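Local coordinates for protein beta-fructofuranosidase (Bifidobacterium adolescentis, PDB 6NOB) that probably acts as a family 32 glycoside hydrolase with beta-fructofuranosidase activity, cleaving terminal fructose units from beta-fructosides, at residues 166-170 / 492-497; 269-274 / 286-290; 404-410 / 423-429; 434-439 / 450-455. All coordinates share one frame. Residues are numbered along the deposited sequence.

Interaction 1 (166-170 / 492-497); sequences RDLVH and EVYREL
An irregular loop, 166-170, lies against helical segment 492-497, burying 328 Å² in total with no direct hydrogen bond between them. CA-CA distances set the register: 6.3 Å for both Asp-167 to Glu-492 and Val-169 to Val-493. There Asp-167 O abuts Glu-492 CB (3.2 Å).

Apolar contact centres on Val-169 (chi1 t): CG1 lies 3.7 Å from Leu-497 CD2 and 3.8 Å from Glu-496 CB, and CG2 is 4.2 Å from Val-493 CG2.

Hydrogen bonds hold each segment internally. Asp-167 (chi1 p) forms an Asx turn, its OD1 accepting from Val-169 N (2.9 Å) and His-170 N (2.8 Å) around Leu-168, whose phi/psi of 65/5 is left-handed; OD2 takes His-170 ND1 at 2.6 Å. The helix keeps Glu-496 N to Glu-492 O at 2.8 Å.

Arg-495 NE meets Glu-496 OE2 in a 2.7 Å salt bridge. Asp-167 OD2 and Glu-496 OE1 are like charges 4.0 Å apart; water 2 spans the carboxylates, 2.9 Å from Asp-167 OD2 and, weakly, 3.3 Å from Glu-496 OE2.

Glu-492 pairs with Arg-447. The loop follows strand 159-165 of the propeller, while helix 491-497 links strand 484-489 to the C-terminal sandwich strand 498-501.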
# COMPACT_ATOMS: atom_id res chain seq x y z
N ARG A 166 8.83 15.41 -3.09
CA ARG A 166 9.94 15.71 -3.98
C ARG A 166 11.10 14.73 -3.84
O ARG A 166 12.04 14.80 -4.63
CB ARG A 166 10.46 17.13 -3.73
CG ARG A 166 9.44 18.23 -3.99
CD ARG A 166 10.10 19.61 -3.93
NE ARG A 166 9.25 20.67 -4.46
CZ ARG A 166 9.01 20.86 -5.76
NH1 ARG A 166 9.56 20.07 -6.67
NH2 ARG A 166 8.22 21.86 -6.14
N ASP A 167 11.06 13.81 -2.86
CA ASP A 167 12.19 12.91 -2.65
C ASP A 167 11.77 11.48 -2.31
O ASP A 167 12.64 10.68 -1.95
CB ASP A 167 13.10 13.46 -1.53
CG ASP A 167 12.39 13.59 -0.19
OD1 ASP A 167 11.22 13.18 -0.07
OD2 ASP A 167 13.02 14.11 0.76
N LEU A 168 10.48 11.15 -2.41
CA LEU A 168 9.94 9.83 -2.10
C LEU A 168 10.09 9.46 -0.62
O LEU A 168 9.76 8.34 -0.23
CB LEU A 168 10.61 8.75 -2.96
CG LEU A 168 10.25 8.70 -4.44
CD1 LEU A 168 11.31 7.93 -5.21
CD2 LEU A 168 8.87 8.09 -4.63
N VAL A 169 10.58 10.39 0.20
CA VAL A 169 10.80 10.16 1.62
C VAL A 169 9.91 11.05 2.48
O VAL A 169 9.21 10.57 3.38
CB VAL A 169 12.29 10.36 1.99
CG1 VAL A 169 12.47 10.30 3.50
CG2 VAL A 169 13.15 9.32 1.29
N HIS A 170 9.90 12.36 2.21
CA HIS A 170 9.09 13.32 2.95
C HIS A 170 7.83 13.64 2.16
O HIS A 170 7.90 13.92 0.97
CB HIS A 170 9.88 14.61 3.22
CG HIS A 170 11.18 14.40 3.93
ND1 HIS A 170 12.37 14.22 3.25
CD2 HIS A 170 11.48 14.33 5.24
CE1 HIS A 170 13.35 14.06 4.13
NE2 HIS A 170 12.83 14.12 5.34
N GLU A 492 17.27 7.70 -2.39
CA GLU A 492 16.80 8.78 -1.54
C GLU A 492 16.54 8.32 -0.11
O GLU A 492 16.73 9.10 0.83
CB GLU A 492 15.53 9.40 -2.13
CG GLU A 492 15.74 10.09 -3.47
CD GLU A 492 15.52 9.16 -4.64
OE1 GLU A 492 15.58 7.93 -4.46
OE2 GLU A 492 15.28 9.67 -5.76
N VAL A 493 16.11 7.07 0.07
CA VAL A 493 15.90 6.55 1.42
C VAL A 493 17.20 6.58 2.21
O VAL A 493 17.25 7.04 3.35
CB VAL A 493 15.29 5.14 1.36
CG1 VAL A 493 15.54 4.39 2.67
CG2 VAL A 493 13.80 5.21 1.06
N TYR A 494 18.28 6.09 1.60
CA TYR A 494 19.59 6.13 2.26
C TYR A 494 20.03 7.57 2.51
O TYR A 494 20.56 7.88 3.58
CB TYR A 494 20.63 5.40 1.41
CG TYR A 494 20.38 3.92 1.23
CD1 TYR A 494 20.58 3.03 2.28
CD2 TYR A 494 19.97 3.41 0.00
CE1 TYR A 494 20.37 1.67 2.11
CE2 TYR A 494 19.76 2.05 -0.17
CZ TYR A 494 19.96 1.19 0.89
OH TYR A 494 19.75 -0.16 0.72
N ARG A 495 19.82 8.45 1.53
CA ARG A 495 20.29 9.83 1.66
C ARG A 495 19.56 10.58 2.76
O ARG A 495 20.18 11.32 3.53
CB ARG A 495 20.14 10.56 0.32
CG ARG A 495 20.71 11.98 0.30
CD ARG A 495 20.31 12.71 -0.98
NE ARG A 495 18.89 13.07 -0.98
CZ ARG A 495 18.13 13.13 -2.07
NH1 ARG A 495 18.65 12.86 -3.26
NH2 ARG A 495 16.85 13.47 -1.97
N GLU A 496 18.24 10.40 2.86
CA GLU A 496 17.44 11.21 3.77
C GLU A 496 17.31 10.61 5.17
O GLU A 496 17.21 11.37 6.14
CB GLU A 496 16.04 11.43 3.19
CG GLU A 496 16.03 12.14 1.84
CD GLU A 496 16.60 13.55 1.90
OE1 GLU A 496 16.42 14.23 2.93
OE2 GLU A 496 17.23 13.97 0.91
N LEU A 497 17.31 9.28 5.31
CA LEU A 497 16.95 8.64 6.57
C LEU A 497 18.13 8.21 7.42
O LEU A 497 17.96 8.05 8.64
CB LEU A 497 16.06 7.42 6.31
CG LEU A 497 14.67 7.69 5.73
CD1 LEU A 497 13.85 6.42 5.67
CD2 LEU A 497 13.96 8.77 6.53
O HOH W 1 15.38 14.55 -4.44
O HOH W 2 14.91 16.07 -0.17

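Interaction 2 (269-274 / 286-290); sequences DPKVEC and AYMVT
Strands 269-273 and 286-290 run antiparallel, their axes 4.5 Å apart at closest and inclined at 156°. On one face the thioether of Met-288 (rotamer ttm) fits the hollow between Pro-270 and Val-272: Met-288 SD is 3.9 Å from Pro-270 CB, and Met-288 CE 3.9 Å from Val-272 CG2. Ala-286 CB fills the next dip, 4.2 Å from Val-272 CG1 and 3.6 Å from Cys-274 SG. Asp-269 (phi/psi 64/60) and Pro-270 belong to the Arg-Asp-Pro signature of family 32, on the edge strand of a propeller sheet, the inner strand of its blade as in related enzymes, and Asp-269 OD2 accepts from Cys-376 N. Val-272 and Met-288 form a non-hydrogen-bonded pair, CA-CA 4.2 Å. Hydrogen-bonded pairs flank it: Lys-271 N to Val-289 O and Val-289 N to Lys-271 O, both 3.0 Å; Glu-273 N to Tyr-287 O, 2.7 Å, and, weakly, Tyr-287 N to Glu-273 O, 3.3 Å. Across the other face Lys-271 CB nestles 3.7 Å from Val-289 CG2, while Lys-271 NZ reaches Ser-440 O.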
# COMPACT_ATOMS: atom_id res chain seq x y z
N ASP A 269 -8.32 -3.59 -9.62
CA ASP A 269 -6.95 -3.09 -9.49
C ASP A 269 -6.27 -2.96 -10.85
O ASP A 269 -5.21 -3.58 -11.08
CB ASP A 269 -6.14 -4.02 -8.57
CG ASP A 269 -6.84 -4.28 -7.25
OD1 ASP A 269 -7.68 -3.46 -6.83
OD2 ASP A 269 -6.54 -5.33 -6.62
N PRO A 270 -6.80 -2.15 -11.76
CA PRO A 270 -6.18 -2.04 -13.09
C PRO A 270 -4.83 -1.36 -13.02
O PRO A 270 -4.65 -0.36 -12.32
CB PRO A 270 -7.19 -1.19 -13.88
CG PRO A 270 -7.84 -0.34 -12.83
CD PRO A 270 -7.93 -1.21 -11.60
N LYS A 271 -3.87 -1.91 -13.76
CA LYS A 271 -2.52 -1.35 -13.85
C LYS A 271 -2.20 -1.18 -15.33
O LYS A 271 -2.11 -2.16 -16.07
CB LYS A 271 -1.51 -2.25 -13.16
CG LYS A 271 -0.53 -1.51 -12.26
CD LYS A 271 0.31 -0.53 -13.06
CE LYS A 271 1.25 0.25 -12.16
NZ LYS A 271 2.05 1.23 -12.95
N VAL A 272 -2.02 0.07 -15.76
CA VAL A 272 -1.82 0.40 -17.17
C VAL A 272 -0.34 0.71 -17.38
O VAL A 272 0.20 1.63 -16.76
CB VAL A 272 -2.71 1.58 -17.59
CG1 VAL A 272 -2.50 1.92 -19.07
CG2 VAL A 272 -4.17 1.26 -17.33
N GLU A 273 0.31 -0.08 -18.23
CA GLU A 273 1.74 0.03 -18.49
C GLU A 273 1.95 0.45 -19.94
O GLU A 273 1.46 -0.21 -20.85
CB GLU A 273 2.45 -1.29 -18.22
CG GLU A 273 3.91 -1.30 -18.66
CD GLU A 273 4.74 -0.24 -17.97
OE1 GLU A 273 4.53 -0.01 -16.76
OE2 GLU A 273 5.60 0.38 -18.64
N CYS A 274 2.69 1.54 -20.14
CA CYS A 274 2.86 2.09 -21.48
C CYS A 274 4.27 1.97 -22.01
O CYS A 274 4.49 2.25 -23.20
CB CYS A 274 2.43 3.56 -21.50
SG CYS A 274 0.67 3.79 -21.20
N ALA A 286 -1.60 0.88 -25.37
CA ALA A 286 -1.27 0.73 -23.96
C ALA A 286 -1.93 -0.52 -23.41
O ALA A 286 -2.99 -0.94 -23.89
CB ALA A 286 -1.72 1.96 -23.16
N TYR A 287 -1.31 -1.12 -22.40
CA TYR A 287 -1.75 -2.41 -21.89
C TYR A 287 -2.13 -2.31 -20.42
O TYR A 287 -1.45 -1.63 -19.64
CB TYR A 287 -0.66 -3.47 -22.11
CG TYR A 287 -0.60 -3.90 -23.55
CD1 TYR A 287 0.12 -3.16 -24.49
CD2 TYR A 287 -1.29 -5.03 -24.00
CE1 TYR A 287 0.17 -3.54 -25.82
CE2 TYR A 287 -1.25 -5.42 -25.32
CZ TYR A 287 -0.52 -4.67 -26.23
OH TYR A 287 -0.47 -5.05 -27.55
N MET A 288 -3.21 -3.00 -20.06
CA MET A 288 -3.80 -2.95 -18.73
C MET A 288 -3.96 -4.38 -18.22
O MET A 288 -4.59 -5.21 -18.89
CB MET A 288 -5.15 -2.22 -18.75
CG MET A 288 -5.98 -2.35 -17.47
SD MET A 288 -7.73 -1.93 -17.70
CE MET A 288 -7.65 -0.19 -18.15
N VAL A 289 -3.40 -4.66 -17.05
CA VAL A 289 -3.65 -5.93 -16.36
C VAL A 289 -4.70 -5.69 -15.29
O VAL A 289 -4.73 -4.63 -14.65
CB VAL A 289 -2.36 -6.52 -15.76
CG1 VAL A 289 -1.42 -6.96 -16.86
CG2 VAL A 289 -1.68 -5.52 -14.84
N THR A 290 -5.57 -6.67 -15.10
CA THR A 290 -6.57 -6.65 -14.05
C THR A 290 -6.52 -7.97 -13.30
O THR A 290 -6.11 -9.00 -13.85
CB THR A 290 -7.98 -6.39 -14.60
OG1 THR A 290 -8.14 -7.07 -15.85
CG2 THR A 290 -8.20 -4.90 -14.82

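Interaction 3 (404-410 / 423-429); sequences QVRWYAG and VKASDWC
Trp-407 (chi1 p, chi2 -99°) forms the apolar centre, its ring laid across the neighbouring strand with Ser-426 CA and Asp-427 O over one face. Its CZ3 is 4.2 Å from Ala-425 CB, CZ2 3.5 Å from Asp-427 CB, and CD1 3.8 Å from Cys-429 SG, a sulfur-aromatic contact at the ring edge; Val-405 CG1 lies 3.8 Å from Cys-429 SG.

Beneath, strands 405-410 and 423-428 form an antiparallel hairpin, axes 4.5 Å apart at 149°. Trp-407 N to Asp-427 O (2.9 Å) and Asp-427 N to Trp-407 O (3.2 Å) define one hydrogen-bonded pair, and Ala-409 N to Ala-425 O (3.0 Å) belongs to the next. A classic beta bulge follows: Ala-409 O accepts from both Lys-424 N (2.8 Å) and Ala-425 N (3.2 Å). At the other end Cys-429 N reaches Val-405 O at 3.0 Å.

Farther out, the Trp-428 indole is sandwiched. Gln-404 CB makes a CH-pi contact 3.5 Å from its six-membered ring centroid, and on the opposite face Arg-406 CZ stands 4.3 Å away, 4° off the normal, in cation-pi geometry. Arg-406 NE bonds weakly to Ser-426 OG (2.8 Å), which also meets Gln-314. Water 3 joins Arg-406 NH2 (2.8 Å) to Asp-427 OD1 (2.9 Å); Asp-427 OD2 pairs with Arg-484. The extended arginine is thus held by pi face, hydroxyl and water, without a direct salt bridge across this hairpin of a propeller blade.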
# COMPACT_ATOMS: atom_id res chain seq x y z
N GLN A 404 0.68 -13.80 0.36
CA GLN A 404 1.96 -13.29 -0.10
C GLN A 404 1.83 -12.71 -1.51
O GLN A 404 0.96 -13.10 -2.29
CB GLN A 404 3.00 -14.41 -0.09
CG GLN A 404 3.47 -14.79 1.30
CD GLN A 404 4.52 -13.84 1.83
OE1 GLN A 404 4.20 -12.74 2.29
NE2 GLN A 404 5.78 -14.25 1.76
N VAL A 405 2.72 -11.77 -1.82
CA VAL A 405 2.79 -11.15 -3.14
C VAL A 405 3.87 -11.87 -3.93
O VAL A 405 5.03 -11.94 -3.50
CB VAL A 405 3.07 -9.65 -3.03
CG1 VAL A 405 3.34 -9.06 -4.41
CG2 VAL A 405 1.90 -8.94 -2.36
N ARG A 406 3.51 -12.41 -5.10
CA ARG A 406 4.41 -13.20 -5.92
C ARG A 406 4.85 -12.40 -7.15
O ARG A 406 4.04 -11.68 -7.75
CB ARG A 406 3.74 -14.50 -6.36
CG ARG A 406 4.68 -15.52 -6.97
CD ARG A 406 4.19 -16.94 -6.75
NE ARG A 406 5.26 -17.91 -6.95
CZ ARG A 406 6.11 -18.29 -6.01
NH1 ARG A 406 6.02 -17.78 -4.79
NH2 ARG A 406 7.06 -19.17 -6.28
N TRP A 407 6.12 -12.54 -7.52
CA TRP A 407 6.61 -12.01 -8.78
C TRP A 407 6.93 -13.15 -9.74
O TRP A 407 7.32 -14.25 -9.33
CB TRP A 407 7.86 -11.12 -8.59
CG TRP A 407 9.06 -11.80 -7.98
CD1 TRP A 407 9.46 -11.74 -6.67
CD2 TRP A 407 10.05 -12.60 -8.66
NE1 TRP A 407 10.61 -12.46 -6.49
CE2 TRP A 407 10.99 -13.00 -7.69
CE3 TRP A 407 10.21 -13.02 -9.98
CZ2 TRP A 407 12.09 -13.80 -8.01
CZ3 TRP A 407 11.30 -13.82 -10.29
CH2 TRP A 407 12.23 -14.20 -9.31
N TYR A 408 6.75 -12.88 -11.03
CA TYR A 408 6.98 -13.86 -12.09
C TYR A 408 7.78 -13.17 -13.20
O TYR A 408 7.33 -12.15 -13.73
CB TYR A 408 5.67 -14.41 -12.66
CG TYR A 408 4.59 -14.72 -11.64
CD1 TYR A 408 3.85 -13.71 -11.04
CD2 TYR A 408 4.28 -16.04 -11.31
CE1 TYR A 408 2.86 -13.99 -10.13
CE2 TYR A 408 3.29 -16.33 -10.40
CZ TYR A 408 2.58 -15.30 -9.81
OH TYR A 408 1.59 -15.59 -8.90
N ALA A 409 8.93 -13.73 -13.55
CA ALA A 409 9.82 -13.13 -14.53
C ALA A 409 9.99 -14.06 -15.73
O ALA A 409 10.12 -15.27 -15.57
CB ALA A 409 11.19 -12.81 -13.91
N GLY A 410 10.01 -13.47 -16.92
CA GLY A 410 10.16 -14.27 -18.12
C GLY A 410 10.06 -13.42 -19.37
O GLY A 410 10.30 -12.21 -19.34
N VAL A 423 6.79 -17.88 -18.13
CA VAL A 423 7.42 -17.76 -16.82
C VAL A 423 8.70 -18.59 -16.80
O VAL A 423 8.67 -19.80 -17.03
CB VAL A 423 6.47 -18.21 -15.70
CG1 VAL A 423 7.13 -18.05 -14.35
CG2 VAL A 423 5.16 -17.42 -15.76
N LYS A 424 9.82 -17.93 -16.51
CA LYS A 424 11.09 -18.61 -16.30
C LYS A 424 11.45 -18.76 -14.83
O LYS A 424 12.25 -19.63 -14.49
CB LYS A 424 12.23 -17.87 -17.01
CG LYS A 424 12.03 -17.67 -18.50
CD LYS A 424 11.98 -18.99 -19.25
CE LYS A 424 12.09 -18.76 -20.75
NZ LYS A 424 12.05 -20.04 -21.52
N ALA A 425 10.87 -17.93 -13.95
CA ALA A 425 11.16 -18.00 -12.53
C ALA A 425 10.05 -17.29 -11.77
O ALA A 425 9.37 -16.41 -12.31
CB ALA A 425 12.52 -17.38 -12.19
N SER A 426 9.87 -17.68 -10.51
CA SER A 426 8.88 -17.06 -9.64
C SER A 426 9.34 -17.20 -8.20
O SER A 426 10.03 -18.15 -7.84
CB SER A 426 7.50 -17.69 -9.84
OG SER A 426 7.22 -18.67 -8.85
N ASP A 427 8.94 -16.24 -7.37
CA ASP A 427 9.26 -16.25 -5.94
C ASP A 427 8.46 -15.14 -5.27
O ASP A 427 7.75 -14.37 -5.92
CB ASP A 427 10.75 -16.08 -5.69
CG ASP A 427 11.23 -16.86 -4.49
OD1 ASP A 427 10.46 -16.99 -3.52
OD2 ASP A 427 12.38 -17.36 -4.52
N TRP A 428 8.60 -15.05 -3.94
CA TRP A 428 7.93 -14.01 -3.17
C TRP A 428 8.71 -12.71 -3.22
O TRP A 428 9.94 -12.70 -3.24
CB TRP A 428 7.76 -14.45 -1.71
CG TRP A 428 6.99 -15.73 -1.50
CD1 TRP A 428 7.38 -16.80 -0.76
CD2 TRP A 428 5.69 -16.05 -2.02
NE1 TRP A 428 6.41 -17.78 -0.79
CE2 TRP A 428 5.37 -17.34 -1.56
CE3 TRP A 428 4.78 -15.38 -2.85
CZ2 TRP A 428 4.17 -17.97 -1.89
CZ3 TRP A 428 3.59 -16.01 -3.17
CH2 TRP A 428 3.30 -17.29 -2.69
N CYS A 429 7.97 -11.59 -3.23
CA CYS A 429 8.61 -10.27 -3.16
C CYS A 429 9.16 -9.98 -1.77
O CYS A 429 10.12 -9.22 -1.63
CB CYS A 429 7.61 -9.17 -3.53
SG CYS A 429 7.01 -9.19 -5.23
O HOH W 3 8.37 -18.92 -3.86

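Interaction 4 (434-439 / 450-455); sequences GYYATQ and VFGWFT
Gly-434 begins the segment at phi/psi 92/-6, where a CB would fall 2.5 Å from Thr-455 O; its own O accepts from Thr-455 N at 2.9 Å. Tyr-435 (chi1 t) forms a non-hydrogen-bonded pair with Phe-454 (chi1 m), and its ring edge approaches the Phe-454 face, centroids 5.9 Å apart and planes at 60°. Water 4 bridges Tyr-435 OH (2.8 Å) to Val-450 O (2.9 Å). Tyr-436 exchanges hydrogen bonds with Trp-453, N to O 2.9 Å and O to N 2.7 Å, while Tyr-436 CD2 touches Trp-453 CZ3 at 3.9 Å. Ala-437, left-handed at 58/51, lies in a beta bulge that shifts the register by one; Gln-439 N meets Phe-451 O at 3.1 Å. Strand axes cross at 140°, a strongly twisted propeller hairpin. A CB on Gly-452 would fall 2.6 Å from Tyr-435 CE1, so the bare CA lets that ring lie across the neighbouring strand; on the other face Tyr-436 and Trp-453 pack together, Trp-453 against Asp-131 of the family's Asn-Asp-Pro-Asn-Gly motif.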
# COMPACT_ATOMS: atom_id res chain seq x y z
N GLY A 434 2.57 -9.51 5.61
CA GLY A 434 1.84 -8.26 5.65
C GLY A 434 2.29 -7.23 4.64
O GLY A 434 1.64 -6.17 4.54
N TYR A 435 3.37 -7.48 3.92
CA TYR A 435 3.77 -6.62 2.80
C TYR A 435 2.84 -6.94 1.64
O TYR A 435 2.94 -8.01 1.02
CB TYR A 435 5.23 -6.87 2.44
CG TYR A 435 5.75 -6.06 1.27
CD1 TYR A 435 6.15 -4.75 1.44
CD2 TYR A 435 5.85 -6.63 0.01
CE1 TYR A 435 6.63 -4.00 0.37
CE2 TYR A 435 6.33 -5.90 -1.06
CZ TYR A 435 6.72 -4.59 -0.87
OH TYR A 435 7.20 -3.86 -1.94
N TYR A 436 1.92 -6.02 1.35
CA TYR A 436 0.77 -6.34 0.52
C TYR A 436 0.47 -5.19 -0.43
O TYR A 436 0.94 -4.06 -0.25
CB TYR A 436 -0.47 -6.64 1.39
CG TYR A 436 -1.55 -7.42 0.69
CD1 TYR A 436 -1.37 -8.76 0.36
CD2 TYR A 436 -2.76 -6.82 0.36
CE1 TYR A 436 -2.37 -9.47 -0.29
CE2 TYR A 436 -3.76 -7.52 -0.28
CZ TYR A 436 -3.55 -8.85 -0.61
OH TYR A 436 -4.54 -9.56 -1.25
N ALA A 437 -0.33 -5.50 -1.45
CA ALA A 437 -0.91 -4.50 -2.35
C ALA A 437 0.17 -3.66 -3.03
O ALA A 437 0.12 -2.43 -3.04
CB ALA A 437 -1.90 -3.61 -1.59
N THR A 438 1.14 -4.34 -3.63
CA THR A 438 2.23 -3.65 -4.31
C THR A 438 1.73 -2.97 -5.58
O THR A 438 0.93 -3.53 -6.33
CB THR A 438 3.35 -4.63 -4.67
OG1 THR A 438 2.80 -5.71 -5.43
CG2 THR A 438 4.00 -5.18 -3.41
N GLN A 439 2.22 -1.76 -5.82
CA GLN A 439 2.09 -1.11 -7.11
C GLN A 439 3.41 -0.43 -7.44
O GLN A 439 4.09 0.08 -6.54
CB GLN A 439 0.94 -0.09 -7.14
CG GLN A 439 0.67 0.45 -8.53
CD GLN A 439 -0.53 1.38 -8.59
OE1 GLN A 439 -0.39 2.58 -8.81
NE2 GLN A 439 -1.72 0.81 -8.40
N VAL A 450 8.64 0.57 -6.46
CA VAL A 450 7.45 -0.11 -5.96
C VAL A 450 7.17 0.33 -4.53
O VAL A 450 8.09 0.49 -3.72
CB VAL A 450 7.62 -1.65 -6.05
CG1 VAL A 450 8.87 -2.10 -5.31
CG2 VAL A 450 6.37 -2.36 -5.51
N PHE A 451 5.89 0.55 -4.23
CA PHE A 451 5.40 0.76 -2.88
C PHE A 451 4.52 -0.41 -2.46
O PHE A 451 3.86 -1.04 -3.29
CB PHE A 451 4.57 2.05 -2.78
CG PHE A 451 5.39 3.29 -2.61
CD1 PHE A 451 5.85 3.66 -1.36
CD2 PHE A 451 5.67 4.10 -3.69
CE1 PHE A 451 6.60 4.82 -1.19
CE2 PHE A 451 6.41 5.26 -3.54
CZ PHE A 451 6.88 5.62 -2.29
N GLY A 452 4.50 -0.68 -1.16
CA GLY A 452 3.61 -1.68 -0.60
C GLY A 452 2.94 -1.15 0.65
O GLY A 452 3.40 -0.19 1.27
N TRP A 453 1.83 -1.79 1.01
CA TRP A 453 1.07 -1.45 2.21
C TRP A 453 1.29 -2.54 3.24
O TRP A 453 1.17 -3.73 2.94
CB TRP A 453 -0.42 -1.30 1.90
CG TRP A 453 -1.34 -1.47 3.09
CD1 TRP A 453 -1.29 -0.78 4.27
CD2 TRP A 453 -2.45 -2.37 3.20
NE1 TRP A 453 -2.29 -1.20 5.10
CE2 TRP A 453 -3.02 -2.17 4.48
CE3 TRP A 453 -3.02 -3.32 2.35
CZ2 TRP A 453 -4.13 -2.89 4.92
CZ3 TRP A 453 -4.12 -4.04 2.79
CH2 TRP A 453 -4.67 -3.82 4.06
N PHE A 454 1.62 -2.13 4.47
CA PHE A 454 1.83 -3.07 5.57
C PHE A 454 0.49 -3.30 6.26
O PHE A 454 0.04 -2.47 7.06
CB PHE A 454 2.89 -2.56 6.53
CG PHE A 454 4.29 -2.82 6.07
CD1 PHE A 454 4.72 -4.11 5.84
CD2 PHE A 454 5.17 -1.77 5.87
CE1 PHE A 454 6.01 -4.36 5.41
CE2 PHE A 454 6.46 -2.01 5.44
CZ PHE A 454 6.88 -3.31 5.21
N THR A 455 -0.15 -4.42 5.95
CA THR A 455 -1.36 -4.84 6.64
C THR A 455 -0.99 -5.61 7.89
O THR A 455 0.06 -6.25 7.97
CB THR A 455 -2.26 -5.68 5.72
OG1 THR A 455 -3.47 -6.03 6.41
CG2 THR A 455 -1.55 -6.94 5.26
O HOH W 4 8.21 -1.33 -1.41

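Interactions 2, 3 and 4 are hairpin contacts in three different sheets, consistent with separate blades of the five-bladed family 32 propeller. They follow one another along the chain within the loop closed by interaction 1, which joins propeller to C-terminal sandwich. Interaction 4, whose centre is about 4 Å from that of the chain, is the hub: it touches interaction 1 through Leu-168 CD2 and Phe-451 CE2 (3.9 Å), interaction 2 through Lys-271 CE and Gln-439 CG (3.7 Å), and interaction 3 through Val-405 CG1 and Thr-438 OG1 (3.5 Å). The centre of interaction 1 is about 28 Å from those of 2 and 3. Blades and sandwich junction thus appear to pack round one central strand pair.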